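Local coordinates for protein CupA (Streptococcus pneumoniae, PDB 4F2E) that probably acts as a copper chaperone in pneumococcal copper resistance, holding copper(I) ions at one end of a cupredoxin fold, at residues V72-E77 and G93-E98; V18-G23 and P48-I53; E27-K32 and A37-D42; A7-G12 and K33-R38. All blocks are in the same frame, centred on the assembly; numbering follows the deposited sequence. Where two conformers were deposited one is given.

The four contacts run along one small cupredoxin fold. Contacts 1, 2 and 3 are buried and mostly aliphatic, whereas contact 4 lies at the surface and pairs carbonyl oxygens with carbon atoms. Contact 3, nearest the centre of the chain, and contact 1, about 7 Å from it between centres, each join strands of two facing layers; they are knitted together by backbone pairing of 69-74 with 37-43 and of 92-97 with 24-31. Contact 4 shares Ala37 and Arg38 with contact 3. Contact 2 lies on the opposite side of the chain's centre from contacts 1 and 4, and it alone includes a copper ligand, Cys49, beside its aliphatic packing.

Contact 1. Residues V72-E77 and G93-E98; sequences VEITPE and GKMIVE
Ile74 and Met95 reach toward each other tip to tip, and two residues further along each chain segment Pro76 meets Val97. At the first pair the single methyl CD1 of Ile74 does the touching: it lies 3.6 Å from Met95 CE and 3.7 Å from Met95 SD, so both the sulfur and the terminal methyl press on it. Met95 is extended as far as SD and bends only at the last torsion (chi3 66°), which swings CE to one side of SD, so that sulfur and methyl lie side by side against Ile74 CD1. Ile74 holds CG1 between its backbone N and carbonyl carbon (chi1 58°), with CD1 extended beyond. The two strands belong to opposite layers of the cupredoxin beta-sandwich: 69-74 pairs with 37-43, and 92-97 pairs with 24-31 and 80-86. Ile39 and Phe58 touch both Ile74 and Met95, and Phe82 packs on Met95 and Val97. At the second pair the proline ring presents its CB edge to the fork of the valine, with Pro76 CB 3.6 Å from Val97 CG2 and 3.9 Å from Val97 CG1. Pro76 CG lies slightly further back, 4.0 Å from Val97 CG2.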
loop_
_atom_site.group_PDB
_atom_site.type_symbol
_atom_site.label_atom_id
_atom_site.label_comp_id
_atom_site.label_asym_id
_atom_site.label_seq_id
_atom_site.Cartn_x
_atom_site.Cartn_y
_atom_site.Cartn_z
ATOM N N VAL A 72 0.839 6.717 -1.136
ATOM C CA VAL A 72 1.701 6.474 0.006
ATOM C C VAL A 72 3.128 6.326 -0.504
ATOM O O VAL A 72 3.410 5.492 -1.366
ATOM C CB VAL A 72 1.284 5.200 0.762
ATOM C CG1 VAL A 72 2.348 4.807 1.774
ATOM C CG2 VAL A 72 -0.057 5.407 1.446
ATOM N N GLU A 73 4.028 7.154 0.010
ATOM C CA GLU A 73 5.427 7.075 -0.381
ATOM C C GLU A 73 6.280 6.580 0.775
ATOM O O GLU A 73 6.259 7.152 1.864
ATOM C CB GLU A 73 5.928 8.427 -0.880
ATOM C CG GLU A 73 5.167 8.927 -2.095
ATOM C CD GLU A 73 5.695 10.243 -2.611
ATOM O OE1 GLU A 73 5.145 11.295 -2.220
ATOM O OE2 GLU A 73 6.655 10.225 -3.409
ATOM N N ILE A 74 7.006 5.495 0.529
ATOM C CA ILE A 74 7.937 4.942 1.502
ATOM C C ILE A 74 9.176 4.458 0.765
ATOM O O ILE A 74 9.125 4.194 -0.434
ATOM C CB ILE A 74 7.321 3.754 2.281
ATOM C CG1 ILE A 74 6.887 2.643 1.321
ATOM C CG2 ILE A 74 6.145 4.215 3.133
ATOM C CD1 ILE A 74 6.407 1.383 2.022
ATOM N N THR A 75 10.291 4.354 1.477
ATOM C CA THR A 75 11.492 3.742 0.918
ATOM C C THR A 75 11.937 2.628 1.855
ATOM O O THR A 75 12.625 2.878 2.845
ATOM C CB THR A 75 12.630 4.765 0.729
ATOM O OG1 THR A 75 12.188 5.817 -0.139
ATOM C CG2 THR A 75 13.856 4.092 0.117
ATOM N N PRO A 76 11.529 1.389 1.554
ATOM C CA PRO A 76 11.785 0.268 2.465
ATOM C C PRO A 76 13.234 -0.206 2.408
ATOM O O PRO A 76 13.637 -0.830 1.429
ATOM C CB PRO A 76 10.845 -0.818 1.945
ATOM C CG PRO A 76 10.714 -0.528 0.485
ATOM C CD PRO A 76 10.777 0.973 0.356
ATOM N N GLU A 77 13.998 0.085 3.455
ATOM C CA GLU A 77 15.418 -0.257 3.486
ATOM C C GLU A 77 15.681 -1.610 4.129
ATOM O O GLU A 77 16.823 -2.060 4.203
ATOM C CB GLU A 77 16.213 0.822 4.221
ATOM C CG GLU A 77 16.329 2.127 3.461
ATOM C CD GLU A 77 17.100 1.977 2.165
ATOM O OE1 GLU A 77 17.744 0.922 1.972
ATOM O OE2 GLU A 77 17.064 2.912 1.339
ATOM N N GLY A 93 -3.811 -5.672 4.342
ATOM C CA GLY A 93 -2.938 -6.028 3.242
ATOM C C GLY A 93 -1.571 -6.406 3.780
ATOM O O GLY A 93 -1.255 -6.150 4.944
ATOM N N LYS A 94 -0.760 -7.028 2.934
ATOM C CA LYS A 94 0.597 -7.399 3.308
ATOM C C LYS A 94 1.564 -6.940 2.235
ATOM O O LYS A 94 1.314 -7.111 1.040
ATOM C CB LYS A 94 0.707 -8.902 3.513
ATOM N N MET A 95 2.671 -6.352 2.668
ATOM C CA MET A 95 3.704 -5.906 1.755
ATOM C C MET A 95 4.993 -6.654 2.055
ATOM O O MET A 95 5.504 -6.602 3.174
ATOM C CB MET A 95 3.923 -4.402 1.901
ATOM C CG MET A 95 5.046 -3.856 1.042
ATOM S SD MET A 95 5.251 -2.083 1.270
ATOM C CE MET A 95 5.804 -2.045 2.971
ATOM N N ILE A 96 5.506 -7.368 1.063
ATOM C CA ILE A 96 6.783 -8.045 1.210
ATOM C C ILE A 96 7.864 -7.220 0.533
ATOM O O ILE A 96 7.694 -6.775 -0.600
ATOM C CB ILE A 96 6.760 -9.454 0.595
ATOM C CG1 ILE A 96 5.596 -10.266 1.164
ATOM C CG2 ILE A 96 8.083 -10.164 0.854
ATOM C CD1 ILE A 96 5.614 -10.381 2.666
ATOM N N VAL A 97 8.964 -6.998 1.242
ATOM C CA VAL A 97 10.116 -6.310 0.680
ATOM C C VAL A 97 11.239 -7.329 0.557
ATOM O O VAL A 97 11.556 -8.025 1.522
ATOM C CB VAL A 97 10.561 -5.135 1.574
ATOM C CG1 VAL A 97 11.798 -4.448 0.999
ATOM C CG2 VAL A 97 9.421 -4.138 1.746
ATOM N N GLU A 98 11.829 -7.431 -0.628
ATOM C CA GLU A 98 12.862 -8.432 -0.867
ATOM C C GLU A 98 13.992 -7.892 -1.734
ATOM O O GLU A 98 13.894 -6.812 -2.315
ATOM C CB GLU A 98 12.255 -9.682 -1.507
ATOM C CG GLU A 98 11.569 -9.418 -2.835
ATOM C CD GLU A 98 10.897 -10.652 -3.406
ATOM O OE1 GLU A 98 10.694 -10.699 -4.636
ATOM O OE2 GLU A 98 10.568 -11.569 -2.624
ATOM O OXT GLU A 98 15.035 -8.535 -1.868
#

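Contact 2. Residues V18-G23 and P48-I53; sequences VEVMGG and PCLDQI. With CU1 (copper (I) ion), chain B; CU1 (copper (I) ion), chain C.
Leu50 lays its side chain against Val20 and the glycine turn after it, at the copper-binding end of this cupredoxin fold, where strand 13-20 runs out and the loop leading into strand 52-55 passes over it. The two side chains slide past each other in opposite directions rather than meeting end on. Val20 CG1 therefore faces the whole flank of the leucine, 3.9 Å from Leu50 CD1 and 4.0 Å from Leu50 CB, with CD2 close by. Leu50 CG sits beside its own backbone N (chi1 -64°), and this carries CD1 across the valine to the peptide edge of the turn, where it lies 4.0 Å from Gly23 N. That turn is closed by a hydrogen bond from Met21 N to Gly23 O, and Gly22 N bonds to Asp45 OD2. Phe41 packs on Val20, and Tyr24 and Met91 on Leu50, so the leucine is enclosed from several sides. Its chain neighbour Cys49 instead serves the metal. Cys49 SG bridges the two copper(I) ions, one of which is also bound by Cys86 and the other by Met88 and Met90. The ion shared with Cys86 is gripped twice by Cys49: SG lies 2.2 Å from it, and the backbone oxygen Cys49 O is a ligand at 2.2 Å as well.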
loop_
_atom_site.group_PDB
_atom_site.type_symbol
_atom_site.label_atom_id
_atom_site.label_comp_id
_atom_site.label_asym_id
_atom_site.label_seq_id
_atom_site.Cartn_x
_atom_site.Cartn_y
_atom_site.Cartn_z
ATOM N N VAL A 18 -3.131 0.097 -5.979
ATOM C CA VAL A 18 -4.022 -0.684 -5.133
ATOM C C VAL A 18 -5.419 -0.090 -5.192
ATOM O O VAL A 18 -5.608 1.089 -4.911
ATOM C CB VAL A 18 -3.527 -0.715 -3.674
ATOM C CG1 VAL A 18 -4.497 -1.490 -2.789
ATOM C CG2 VAL A 18 -2.135 -1.319 -3.602
ATOM N N GLU A 19 -6.393 -0.906 -5.582
ATOM C CA GLU A 19 -7.781 -0.477 -5.609
ATOM C C GLU A 19 -8.398 -0.663 -4.234
ATOM O O GLU A 19 -8.269 -1.728 -3.628
ATOM C CB GLU A 19 -8.572 -1.275 -6.647
ATOM C CG GLU A 19 -10.030 -0.859 -6.750
ATOM C CD GLU A 19 -10.779 -1.606 -7.836
ATOM O OE1 GLU A 19 -10.148 -1.968 -8.853
ATOM O OE2 GLU A 19 -11.997 -1.832 -7.673
ATOM N N VAL A 20 -9.048 0.383 -3.736
ATOM C CA VAL A 20 -9.742 0.305 -2.460
ATOM C C VAL A 20 -11.209 0.015 -2.729
ATOM O O VAL A 20 -11.977 0.900 -3.112
ATOM C CB VAL A 20 -9.584 1.596 -1.641
ATOM C CG1 VAL A 20 -10.231 1.438 -0.263
ATOM C CG2 VAL A 20 -8.110 1.962 -1.509
ATOM N N MET A 21 -11.578 -1.246 -2.549
ATOM C CA MET A 21 -12.932 -1.706 -2.785
ATOM C C MET A 21 -13.166 -2.924 -1.906
ATOM O O MET A 21 -12.596 -3.990 -2.150
ATOM C CB MET A 21 -13.119 -2.073 -4.259
ATOM C CG MET A 21 -14.484 -2.661 -4.575
ATOM S SD MET A 21 -15.805 -1.437 -4.483
ATOM C CE MET A 21 -15.510 -0.512 -5.986
ATOM N N GLY A 22 -13.973 -2.754 -0.862
ATOM C CA GLY A 22 -14.237 -3.828 0.081
ATOM C C GLY A 22 -12.940 -4.394 0.621
ATOM O O GLY A 22 -12.794 -5.602 0.813
ATOM N N GLY A 23 -11.992 -3.504 0.877
ATOM C CA GLY A 23 -10.644 -3.904 1.218
ATOM C C GLY A 23 -9.693 -3.411 0.147
ATOM O O GLY A 23 -9.954 -2.401 -0.504
ATOM N N PRO A 48 -17.118 4.329 5.433
ATOM C CA PRO A 48 -16.264 4.971 6.438
ATOM C C PRO A 48 -15.181 4.031 6.968
ATOM O O PRO A 48 -14.156 4.497 7.455
ATOM C CB PRO A 48 -17.252 5.340 7.550
ATOM C CG PRO A 48 -18.554 5.516 6.829
ATOM C CD PRO A 48 -18.551 4.472 5.750
ATOM N N CYS A 49 -15.406 2.725 6.868
ATOM C CA CYS A 49 -14.399 1.755 7.283
ATOM C C CYS A 49 -13.078 1.978 6.541
ATOM O O CYS A 49 -12.004 1.659 7.055
ATOM C CB CYS A 49 -14.910 0.329 7.045
ATOM S SG CYS A 49 -13.893 -0.998 7.755
ATOM N N LEU A 50 -13.160 2.541 5.338
ATOM C CA LEU A 50 -11.990 2.684 4.471
ATOM C C LEU A 50 -11.482 4.126 4.349
ATOM O O LEU A 50 -10.766 4.462 3.404
ATOM C CB LEU A 50 -12.292 2.088 3.092
ATOM C CG LEU A 50 -12.548 0.578 3.111
ATOM C CD1 LEU A 50 -13.259 0.121 1.844
ATOM C CD2 LEU A 50 -11.245 -0.188 3.307
ATOM N N ASP A 51 -11.833 4.966 5.320
ATOM C CA ASP A 51 -11.468 6.383 5.292
ATOM C C ASP A 51 -9.968 6.643 5.407
ATOM O O ASP A 51 -9.468 7.653 4.911
ATOM C CB ASP A 51 -12.197 7.152 6.395
ATOM C CG ASP A 51 -13.623 7.491 6.024
ATOM O OD1 ASP A 51 -13.988 7.336 4.842
ATOM O OD2 ASP A 51 -14.375 7.930 6.919
ATOM N N GLN A 52 -9.251 5.743 6.073
ATOM C CA GLN A 52 -7.823 5.937 6.286
ATOM C C GLN A 52 -6.999 4.729 5.870
ATOM O O GLN A 52 -7.494 3.600 5.846
ATOM C CB GLN A 52 -7.535 6.274 7.749
ATOM C CG GLN A 52 -8.085 7.615 8.190
ATOM C CD GLN A 52 -9.149 7.486 9.255
ATOM O OE1 GLN A 52 -9.025 6.682 10.179
ATOM N NE2 GLN A 52 -10.208 8.280 9.133
ATOM N N ILE A 53 -5.739 4.986 5.532
ATOM C CA ILE A 53 -4.776 3.934 5.239
ATOM C C ILE A 53 -3.631 4.039 6.241
ATOM O O ILE A 53 -3.179 5.141 6.562
ATOM C CB ILE A 53 -4.242 4.022 3.786
ATOM C CG1 ILE A 53 -3.390 2.797 3.442
ATOM C CG2 ILE A 53 -3.450 5.312 3.570
ATOM C CD1 ILE A 53 -4.154 1.484 3.476
HETATM CU CU CU1 B . -11.834 -0.374 7.907
HETATM CU CU CU1 C . -14.192 -0.692 9.965
#

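Contact 3. Residues E27-K32 and A37-D42; sequences ELIVLK and ARIVFD
Strand 28-31 faces strand 37-42 at an axis separation of 10.0 Å and nearly antiparallel, at 162°, with CA atoms closing from 9.5 Å at Ile29-Ile39 to 7.8 Å at Leu31-Ala37. The narrower end is filled by Leu31, whose CD2 rests on the methyl of Ala37 (Leu31 CD2 to Ala37 CB 3.5 Å). Its chi2 of 56° sets CD2 almost anti to CA, so this branch extends straight across the gap, and the small alanine side chain is consistent with the closer approach of the backbones here. The same CD2 also approaches Ile39 CD1, more loosely at 4.4 Å. Ten ångströms between strand axes is the spacing of two stacked layers, not of hydrogen-bonded neighbours, and the pair spans the inside of the cupredoxin beta-sandwich. At the wider end two extended isoleucines bridge the distance: Ile29 CD1 and Ile39 CD1 meet at 4.3 Å. Met95 from strand 92-97 touches Ile29, Leu31 and Ile39 alike, inserting its side chain beside this row of methyls. On the outer side of the second strand, Arg38 points away from the core and forms a salt bridge through NE to Glu15.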
loop_
_atom_site.group_PDB
_atom_site.type_symbol
_atom_site.label_atom_id
_atom_site.label_comp_id
_atom_site.label_asym_id
_atom_site.label_seq_id
_atom_site.Cartn_x
_atom_site.Cartn_y
_atom_site.Cartn_z
ATOM N N GLU A 27 -4.061 -7.300 -2.347
ATOM C CA GLU A 27 -3.793 -7.153 -0.915
ATOM C C GLU A 27 -2.470 -7.814 -0.537
ATOM O O GLU A 27 -2.110 -7.889 0.639
ATOM C CB GLU A 27 -4.938 -7.731 -0.082
ATOM C CG GLU A 27 -5.133 -9.229 -0.243
ATOM C CD GLU A 27 -6.309 -9.758 0.557
ATOM O OE1 GLU A 27 -7.215 -8.965 0.888
ATOM O OE2 GLU A 27 -6.328 -10.970 0.854
ATOM N N LEU A 28 -1.773 -8.326 -1.546
ATOM C CA LEU A 28 -0.426 -8.851 -1.387
ATOM C C LEU A 28 0.444 -8.147 -2.411
ATOM O O LEU A 28 0.222 -8.278 -3.613
ATOM C CB LEU A 28 -0.390 -10.361 -1.632
ATOM C CG LEU A 28 -1.076 -11.278 -0.620
ATOM C CD1 LEU A 28 -1.036 -12.718 -1.102
ATOM C CD2 LEU A 28 -0.424 -11.158 0.748
ATOM N N ILE A 29 1.418 -7.384 -1.937
ATOM C CA ILE A 29 2.298 -6.647 -2.833
ATOM C C ILE A 29 3.761 -6.904 -2.511
ATOM O O ILE A 29 4.115 -7.164 -1.360
ATOM C CB ILE A 29 1.991 -5.132 -2.820
ATOM C CG1 ILE A 29 2.263 -4.527 -1.442
ATOM C CG2 ILE A 29 0.547 -4.882 -3.233
ATOM C CD1 ILE A 29 2.004 -3.032 -1.377
ATOM N N VAL A 30 4.604 -6.839 -3.535
ATOM C CA VAL A 30 6.012 -7.180 -3.392
ATOM C C VAL A 30 6.888 -6.055 -3.926
ATOM O O VAL A 30 6.805 -5.693 -5.100
ATOM C CB VAL A 30 6.346 -8.501 -4.122
ATOM C CG1 VAL A 30 7.802 -8.870 -3.902
ATOM C CG2 VAL A 30 5.434 -9.620 -3.638
ATOM N N LEU A 31 7.723 -5.504 -3.049
ATOM C CA LEU A 31 8.585 -4.382 -3.393
ATOM C C LEU A 31 10.060 -4.744 -3.291
ATOM O O LEU A 31 10.440 -5.657 -2.553
ATOM C CB LEU A 31 8.298 -3.189 -2.478
ATOM C CG LEU A 31 7.158 -2.251 -2.883
ATOM C CD1 LEU A 31 5.847 -3.003 -3.057
ATOM C CD2 LEU A 31 7.008 -1.138 -1.856
ATOM N N LYS A 32 10.887 -4.017 -4.038
ATOM C CA LYS A 32 12.332 -4.180 -3.974
ATOM C C LYS A 32 12.924 -3.340 -2.847
ATOM O O LYS A 32 12.597 -2.161 -2.692
ATOM C CB LYS A 32 12.990 -3.776 -5.294
ATOM C CG LYS A 32 12.853 -4.786 -6.418
ATOM C CD LYS A 32 13.763 -4.404 -7.577
ATOM C CE LYS A 32 13.651 -5.392 -8.727
ATOM N NZ LYS A 32 14.074 -6.762 -8.323
ATOM N N ALA A 37 9.355 4.022 -3.154
ATOM C CA ALA A 37 8.111 3.408 -3.606
ATOM C C ALA A 37 6.933 4.371 -3.624
ATOM O O ALA A 37 6.815 5.257 -2.774
ATOM C CB ALA A 37 7.781 2.188 -2.749
ATOM N N ARG A 38 6.075 4.178 -4.621
ATOM C CA ARG A 38 4.789 4.845 -4.724
ATOM C C ARG A 38 3.720 3.767 -4.672
ATOM O O ARG A 38 3.637 2.923 -5.568
ATOM C CB ARG A 38 4.674 5.594 -6.052
ATOM C CG ARG A 38 5.504 6.859 -6.149
ATOM C CD ARG A 38 5.563 7.369 -7.585
ATOM N NE ARG A 38 4.261 7.350 -8.248
ATOM C CZ ARG A 38 3.322 8.277 -8.095
ATOM N NH1 ARG A 38 3.530 9.307 -7.286
ATOM N NH2 ARG A 38 2.169 8.172 -8.746
ATOM N N ILE A 39 2.919 3.777 -3.615
ATOM C CA ILE A 39 1.801 2.859 -3.504
ATOM C C ILE A 39 0.545 3.692 -3.698
ATOM O O ILE A 39 0.160 4.475 -2.829
ATOM C CB ILE A 39 1.805 2.124 -2.152
ATOM C CG1 ILE A 39 3.193 1.529 -1.889
ATOM C CG2 ILE A 39 0.745 1.031 -2.135
ATOM C CD1 ILE A 39 3.361 0.925 -0.512
ATOM N N VAL A 40 -0.063 3.545 -4.869
ATOM C CA VAL A 40 -1.132 4.429 -5.295
ATOM C C VAL A 40 -2.488 3.824 -4.965
ATOM O O VAL A 40 -2.914 2.854 -5.595
ATOM C CB VAL A 40 -1.046 4.698 -6.806
ATOM C CG1 VAL A 40 -2.086 5.729 -7.221
ATOM C CG2 VAL A 40 0.356 5.164 -7.176
ATOM N N PHE A 41 -3.162 4.401 -3.976
ATOM C CA PHE A 41 -4.475 3.922 -3.569
ATOM C C PHE A 41 -5.568 4.655 -4.319
ATOM O O PHE A 41 -5.702 5.876 -4.209
ATOM C CB PHE A 41 -4.663 4.075 -2.059
ATOM C CG PHE A 41 -3.828 3.124 -1.256
ATOM C CD1 PHE A 41 -2.515 3.433 -0.936
ATOM C CD2 PHE A 41 -4.348 1.909 -0.836
ATOM C CE1 PHE A 41 -1.740 2.554 -0.209
ATOM C CE2 PHE A 41 -3.574 1.025 -0.107
ATOM C CZ PHE A 41 -2.272 1.346 0.208
ATOM N N ASP A 42 -6.348 3.904 -5.087
ATOM C CA ASP A 42 -7.459 4.472 -5.831
ATOM C C ASP A 42 -8.739 4.086 -5.110
ATOM O O ASP A 42 -9.134 2.919 -5.127
ATOM C CB ASP A 42 -7.460 3.931 -7.260
ATOM C CG ASP A 42 -8.504 4.588 -8.132
ATOM O OD1 ASP A 42 -8.950 5.702 -7.789
ATOM O OD2 ASP A 42 -8.873 3.993 -9.165
#

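Contact 4. Residues A7-G12 and K33-R38; sequences AQQKNG and KSVPAR
The backbones come closest where the tight turn ending segment 7-12 passes the loop before strand 37-43, with Gly12 and Pro36 7.3 Å apart at their CA atoms. The carbonyl oxygen of Gly12 sits obliquely above the plane of the proline ring, off-centre toward the CD-CG side: Gly12 O lies 3.6 Å from Pro36 CD and 3.7 Å from Pro36 CG. Further back, Gln9 crosses over Val35, folding at its second torsion (chi2 -62°) so that the amide end turns toward the valine. Gln9 OE1 rests 3.7 Å from Val35 CG1, a plain van der Waals touch of oxygen on methyl. The other end of that amide has a polar partner, Gln9 NE2 being hydrogen-bonded to Gln14 OE1, which helps to fix its rotation. The side chain of Gln14 spans the gap, since its NE2 bonds to Val35 O. Within the first strand Lys10 NZ donates to Gln8 OE1 at 3.1 Å, from 55° above the amide plane. With Asn11 and Gly12 at its two central positions, both at positive phi (80° for Gly12), the turn has the backbone angles of a type I' turn, typical of a two-residue beta-hairpin, here joining strands 5-10 and 13-20 of the cupredoxin fold.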
loop_
_atom_site.group_PDB
_atom_site.type_symbol
_atom_site.label_atom_id
_atom_site.label_comp_id
_atom_site.label_asym_id
_atom_site.label_seq_id
_atom_site.Cartn_x
_atom_site.Cartn_y
_atom_site.Cartn_z
ATOM N N ALA A 7 5.742 -4.563 -7.667
ATOM C CA ALA A 7 5.742 -3.183 -8.122
ATOM C C ALA A 7 6.449 -3.099 -9.466
ATOM O O ALA A 7 7.253 -3.966 -9.812
ATOM C CB ALA A 7 6.435 -2.291 -7.100
ATOM N N GLN A 8 6.131 -2.060 -10.227
ATOM C CA GLN A 8 6.813 -1.788 -11.483
ATOM C C GLN A 8 8.010 -0.885 -11.214
ATOM O O GLN A 8 7.870 0.164 -10.589
ATOM C CB GLN A 8 5.861 -1.104 -12.465
ATOM C CG GLN A 8 6.494 -0.750 -13.802
ATOM C CD GLN A 8 5.580 0.086 -14.681
ATOM O OE1 GLN A 8 4.551 0.592 -14.227
ATOM N NE2 GLN A 8 5.954 0.238 -15.946
ATOM N N GLN A 9 9.184 -1.296 -11.682
ATOM C CA GLN A 9 10.393 -0.492 -11.538
ATOM C C GLN A 9 10.506 0.514 -12.678
ATOM O O GLN A 9 10.421 0.135 -13.847
ATOM C CB GLN A 9 11.629 -1.394 -11.532
ATOM C CG GLN A 9 11.568 -2.530 -10.521
ATOM C CD GLN A 9 11.467 -2.029 -9.095
ATOM O OE1 GLN A 9 12.121 -1.053 -8.717
ATOM N NE2 GLN A 9 10.634 -2.685 -8.297
ATOM N N LYS A 10 10.701 1.789 -12.346
ATOM C CA LYS A 10 10.879 2.817 -13.374
ATOM C C LYS A 10 11.307 4.185 -12.841
ATOM O O LYS A 10 10.854 4.629 -11.785
ATOM C CB LYS A 10 9.606 2.971 -14.216
ATOM C CG LYS A 10 8.361 3.321 -13.421
ATOM C CD LYS A 10 7.157 3.476 -14.340
ATOM C CE LYS A 10 5.863 3.560 -13.553
ATOM N NZ LYS A 10 4.679 3.707 -14.446
ATOM N N ASN A 11 12.179 4.842 -13.602
ATOM C CA ASN A 11 12.646 6.202 -13.316
ATOM C C ASN A 11 13.081 6.484 -11.878
ATOM O O ASN A 11 12.739 7.525 -11.309
ATOM C CB ASN A 11 11.615 7.237 -13.775
ATOM C CG ASN A 11 11.495 7.306 -15.286
ATOM O OD1 ASN A 11 10.419 7.103 -15.840
ATOM N ND2 ASN A 11 12.606 7.590 -15.959
ATOM N N GLY A 12 13.841 5.559 -11.302
ATOM C CA GLY A 12 14.409 5.751 -9.977
ATOM C C GLY A 12 13.443 5.476 -8.839
ATOM O O GLY A 12 13.722 5.796 -7.686
ATOM N N LYS A 33 13.809 -3.955 -2.071
ATOM C CA LYS A 33 14.495 -3.256 -0.997
ATOM C C LYS A 33 15.264 -2.040 -1.520
ATOM O O LYS A 33 15.904 -2.102 -2.573
ATOM C CB LYS A 33 15.440 -4.221 -0.274
ATOM C CG LYS A 33 16.245 -3.596 0.846
ATOM C CD LYS A 33 17.177 -4.622 1.479
ATOM C CE LYS A 33 18.244 -3.954 2.331
ATOM N NZ LYS A 33 19.165 -4.949 2.951
ATOM N N SER A 34 15.169 -0.932 -0.786
ATOM C CA SER A 34 15.994 0.259 -1.020
ATOM C C SER A 34 15.571 1.142 -2.196
ATOM O O SER A 34 16.236 2.134 -2.497
ATOM C CB SER A 34 17.470 -0.122 -1.164
ATOM O OG SER A 34 17.939 -0.799 -0.012
ATOM N N VAL A 35 14.475 0.792 -2.856
ATOM C CA VAL A 35 13.984 1.591 -3.973
ATOM C C VAL A 35 12.776 2.415 -3.537
ATOM O O VAL A 35 11.799 1.863 -3.036
ATOM C CB VAL A 35 13.595 0.702 -5.167
ATOM C CG1 VAL A 35 13.036 1.546 -6.295
ATOM C CG2 VAL A 35 14.796 -0.099 -5.646
ATOM N N PRO A 36 12.842 3.744 -3.714
ATOM C CA PRO A 36 11.712 4.600 -3.329
ATOM C C PRO A 36 10.414 4.100 -3.951
ATOM O O PRO A 36 10.389 3.785 -5.140
ATOM C CB PRO A 36 12.098 5.963 -3.906
ATOM C CG PRO A 36 13.593 5.936 -3.941
ATOM C CD PRO A 36 13.958 4.520 -4.282
ATOM N N ALA A 37 9.355 4.022 -3.154
ATOM C CA ALA A 37 8.111 3.408 -3.606
ATOM C C ALA A 37 6.933 4.371 -3.624
ATOM O O ALA A 37 6.815 5.257 -2.774
ATOM C CB ALA A 37 7.781 2.188 -2.749
ATOM N N ARG A 38 6.075 4.178 -4.621
ATOM C CA ARG A 38 4.789 4.845 -4.724
ATOM C C ARG A 38 3.720 3.767 -4.672
ATOM O O ARG A 38 3.637 2.923 -5.568
ATOM C CB ARG A 38 4.674 5.594 -6.052
ATOM C CG ARG A 38 5.504 6.859 -6.149
ATOM C CD ARG A 38 5.563 7.369 -7.585
ATOM N NE ARG A 38 4.261 7.350 -8.248
ATOM C CZ ARG A 38 3.322 8.277 -8.095
ATOM N NH1 ARG A 38 3.530 9.307 -7.286
ATOM N NH2 ARG A 38 2.169 8.172 -8.746
#